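PDB 5MQO: Non-reducing end beta-L-arabinofuranosidase from Bacteroides thetaiotaomicron, which is a GH127 family glycoside hydrolase that probably acts as an aceric acidase in the breakdown of complex plant pectin. Local coordinates for residues C411-V416 against T507-E512. Numbering follows the deposited sequence.
Sequences CLYNSV and TDYPWE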
ATOM      1  N   CYS A 411      -5.436   0.535   0.524  1.00 46.21           N
ATOM      2  CA  CYS A 411      -4.381   0.063  -0.369  1.00 46.62           C
ATOM      3  C   CYS A 411      -3.818  -1.288   0.067  1.00 47.74           C
ATOM      4  O   CYS A 411      -3.719  -2.237  -0.743  1.00 46.92           O
ATOM      5  CB  CYS A 411      -3.274   1.115  -0.507  1.00 45.76           C
ATOM      6  SG  CYS A 411      -3.763   2.565  -1.484  1.00 47.66           S
ATOM      7  N   LEU A 412      -3.496  -1.387   1.353  1.00 48.77           N
ATOM      8  CA  LEU A 412      -2.883  -2.602   1.886  1.00 51.31           C
ATOM      9  C   LEU A 412      -3.702  -3.874   1.663  1.00 50.98           C
ATOM     10  O   LEU A 412      -3.135  -4.836   1.148  1.00 52.20           O
ATOM     11  CB  LEU A 412      -2.521  -2.450   3.377  1.00 53.27           C
ATOM     12  CG  LEU A 412      -1.774  -3.615   4.064  1.00 54.07           C
ATOM     13  CD1 LEU A 412      -0.445  -4.001   3.428  1.00 54.14           C
ATOM     14  CD2 LEU A 412      -1.553  -3.273   5.532  1.00 56.36           C
ATOM     15  N   TYR A 413      -4.998  -3.886   2.033  1.00 50.45           N
ATOM     16  CA  TYR A 413      -5.842  -5.089   1.832  1.00 50.15           C
ATOM     17  C   TYR A 413      -6.232  -5.306   0.344  1.00 49.92           C
ATOM     18  O   TYR A 413      -6.295  -6.429  -0.121  1.00 50.58           O
ATOM     19  CB  TYR A 413      -7.122  -5.085   2.681  1.00 49.77           C
ATOM     20  CG  TYR A 413      -6.963  -5.176   4.193  1.00 49.62           C
ATOM     21  CD1 TYR A 413      -6.875  -6.397   4.852  1.00 50.60           C
ATOM     22  CD2 TYR A 413      -6.956  -4.035   4.974  1.00 49.76           C
ATOM     23  CE1 TYR A 413      -6.730  -6.470   6.255  1.00 50.39           C
ATOM     24  CE2 TYR A 413      -6.834  -4.103   6.360  1.00 50.33           C
ATOM     25  CZ  TYR A 413      -6.727  -5.314   6.998  1.00 49.91           C
ATOM     26  OH  TYR A 413      -6.579  -5.288   8.375  1.00 50.94           O
ATOM     27  N   ASN A 414      -6.463  -4.255  -0.413  1.00 48.73           N
ATOM     28  CA  ASN A 414      -7.191  -4.425  -1.680  1.00 50.60           C
ATOM     29  C   ASN A 414      -6.387  -4.264  -2.980  1.00 51.69           C
ATOM     30  O   ASN A 414      -6.853  -4.716  -4.022  1.00 49.29           O
ATOM     31  CB  ASN A 414      -8.383  -3.462  -1.712  1.00 50.41           C
ATOM     32  CG  ASN A 414      -9.252  -3.625  -0.514  1.00 48.97           C
ATOM     33  OD1 ASN A 414      -9.841  -4.665  -0.336  1.00 50.68           O
ATOM     34  ND2 ASN A 414      -9.278  -2.638   0.350  1.00 50.59           N
ATOM     35  N   SER A 415      -5.229  -3.597  -2.933  1.00 50.60           N
ATOM     36  CA  SER A 415      -4.397  -3.440  -4.125  1.00 49.85           C
ATOM     37  C   SER A 415      -2.917  -3.735  -3.933  1.00 51.02           C
ATOM     38  O   SER A 415      -2.132  -3.548  -4.852  1.00 52.95           O
ATOM     39  CB  SER A 415      -4.601  -2.044  -4.690  1.00 49.18           C
ATOM     40  OG  SER A 415      -4.412  -1.038  -3.720  1.00 51.92           O
ATOM     41  N   VAL A 416      -2.539  -4.227  -2.763  1.00 52.32           N
ATOM     42  CA  VAL A 416      -1.160  -4.654  -2.482  1.00 53.40           C
ATOM     43  C   VAL A 416      -1.190  -6.152  -2.153  1.00 52.86           C
ATOM     44  O   VAL A 416      -0.521  -6.955  -2.816  1.00 52.17           O
ATOM     45  CB  VAL A 416      -0.575  -3.838  -1.307  1.00 54.23           C
ATOM     46  CG1 VAL A 416       0.784  -4.365  -0.879  1.00 55.62           C
ATOM     47  CG2 VAL A 416      -0.469  -2.375  -1.695  1.00 54.30           C
ATOM     48  N   THR A 507      -8.485  -8.994  18.350  1.00 60.07           N
ATOM     49  CA  THR A 507      -9.598  -8.738  17.412  1.00 60.28           C
ATOM     50  C   THR A 507      -9.579  -9.719  16.243  1.00 60.81           C
ATOM     51  O   THR A 507      -8.503 -10.213  15.900  1.00 61.47           O
ATOM     52  CB  THR A 507      -9.535  -7.325  16.827  1.00 59.83           C
ATOM     53  OG1 THR A 507     -10.612  -7.172  15.906  1.00 58.52           O
ATOM     54  CG2 THR A 507      -8.163  -7.048  16.124  1.00 59.18           C
ATOM     55  N   ASP A 508     -10.734  -9.987  15.624  1.00 61.30           N
ATOM     56  CA  ASP A 508     -10.758 -10.878  14.444  1.00 64.03           C
ATOM     57  C   ASP A 508     -10.842 -10.061  13.149  1.00 62.43           C
ATOM     58  O   ASP A 508     -11.087 -10.605  12.079  1.00 59.20           O
ATOM     59  CB  ASP A 508     -11.869 -11.954  14.533  1.00 66.69           C
ATOM     60  CG  ASP A 508     -11.661 -13.152  13.524  1.00 70.24           C
ATOM     61  OD1 ASP A 508     -10.500 -13.520  13.209  1.00 69.57           O
ATOM     62  OD2 ASP A 508     -12.675 -13.739  13.041  1.00 72.88           O
ATOM     63  N   TYR A 509     -10.614  -8.750  13.272  1.00 64.62           N
ATOM     64  CA  TYR A 509     -10.487  -7.796  12.147  1.00 63.29           C
ATOM     65  C   TYR A 509      -9.535  -8.377  11.095  1.00 62.55           C
ATOM     66  O   TYR A 509      -8.572  -9.058  11.462  1.00 64.09           O
ATOM     67  CB  TYR A 509      -9.924  -6.458  12.674  1.00 63.11           C
ATOM     68  CG  TYR A 509     -10.161  -5.216  11.827  1.00 63.71           C
ATOM     69  CD1 TYR A 509     -11.299  -4.421  11.999  1.00 63.42           C
ATOM     70  CD2 TYR A 509      -9.236  -4.810  10.892  1.00 61.81           C
ATOM     71  CE1 TYR A 509     -11.498  -3.273  11.237  1.00 62.97           C
ATOM     72  CE2 TYR A 509      -9.441  -3.669  10.134  1.00 62.59           C
ATOM     73  CZ  TYR A 509     -10.565  -2.903  10.300  1.00 61.37           C
ATOM     74  OH  TYR A 509     -10.723  -1.777   9.514  1.00 59.25           O
ATOM     75  N   PRO A 510      -9.805  -8.183   9.805  1.00 59.11           N
ATOM     76  CA  PRO A 510     -10.940  -7.441   9.259  1.00 59.14           C
ATOM     77  C   PRO A 510     -12.305  -8.170   9.242  1.00 59.42           C
ATOM     78  O   PRO A 510     -13.293  -7.582   8.785  1.00 57.02           O
ATOM     79  CB  PRO A 510     -10.486  -7.194   7.824  1.00 59.18           C
ATOM     80  CG  PRO A 510      -9.769  -8.458   7.481  1.00 59.67           C
ATOM     81  CD  PRO A 510      -9.086  -8.915   8.754  1.00 59.59           C
ATOM     82  N   TRP A 511     -12.370  -9.408   9.741  1.00 59.04           N
ATOM     83  CA  TRP A 511     -13.580 -10.203   9.622  1.00 57.44           C
ATOM     84  C   TRP A 511     -14.682  -9.689  10.524  1.00 59.36           C
ATOM     85  O   TRP A 511     -15.837  -9.855  10.192  1.00 60.15           O
ATOM     86  CB  TRP A 511     -13.305 -11.676   9.868  1.00 56.75           C
ATOM     87  CG  TRP A 511     -12.173 -12.215   9.052  1.00 58.21           C
ATOM     88  CD1 TRP A 511     -11.092 -12.885   9.517  1.00 60.21           C
ATOM     89  CD2 TRP A 511     -11.991 -12.105   7.638  1.00 59.98           C
ATOM     90  NE1 TRP A 511     -10.238 -13.201   8.490  1.00 59.58           N
ATOM     91  CE2 TRP A 511     -10.773 -12.735   7.324  1.00 60.38           C
ATOM     92  CE3 TRP A 511     -12.742 -11.533   6.600  1.00 60.30           C
ATOM     93  CZ2 TRP A 511     -10.288 -12.822   6.021  1.00 61.89           C
ATOM     94  CZ3 TRP A 511     -12.260 -11.616   5.306  1.00 60.66           C
ATOM     95  CH2 TRP A 511     -11.048 -12.266   5.024  1.00 61.06           C
ATOM     96  N   GLU A 512     -14.324  -9.064  11.647  1.00 62.38           N
ATOM     97  CA  GLU A 512     -15.277  -8.464  12.600  1.00 63.75           C
ATOM     98  C   GLU A 512     -14.705  -7.166  13.114  1.00 61.44           C
ATOM     99  O   GLU A 512     -13.493  -6.958  13.074  1.00 62.43           O
ATOM    100  CB  GLU A 512     -15.528  -9.389  13.792  1.00 67.75           C
ATOM    101  CG  GLU A 512     -15.975 -10.796  13.404  1.00 73.62           C
ATOM    102  CD  GLU A 512     -16.323 -11.676  14.598  1.00 77.24           C
ATOM    103  OE1 GLU A 512     -15.406 -12.191  15.292  1.00 73.39           O
ATOM    104  OE2 GLU A 512     -17.540 -11.877  14.818  1.00 81.88           O
TER
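Tyr-413 reaches from helix 402-416 into the loop 507-512 and meets it at two points. Its hydroxyl oxygen OH lies 3.7 Å from both CD2 and CE2 of Tyr-509, facing that side of the ring near its plane, and the two side chains run at about a right angle. On the flank of the same phenol, beside the hydroxyl-bearing carbon, CE1 packs 3.8 Å from CG of Pro-510, an apolar contact with the pyrrolidine ring. With CG anti to its own carbonyl carbon (chi1 -66°), Tyr-413 aims its ring out of the helix at the loop. No hydrogen bond joins the two segments, and the Tyr-413 hydroxyl has its bonding partner elsewhere in the protein. Cutting Tyr-413 back to an alanine would take away the ring and is likely to leave Pro-510 CG and the Tyr-509 edge without their helix partner, with a gap between helix and loop. Behind this first layer, Pro-510 follows a cis peptide bond and rests its CG over the centre of the Trp-511 ring, 4.2 Å above the plane. An ST turn shapes the start of the loop: Tyr-509 N donates to Thr-507 OG1 at 3.1 Å. Phe-50 and Trp-51 of helix 50-69 meet the Tyr-413 ring, while Leu-604 of strand 604-609 touches both Tyr-413 and Pro-510. This buried junction thus joins a helix of the GH127 catalytic domain to the middle-domain loop linking antiparallel strands 500-506 and 514-521.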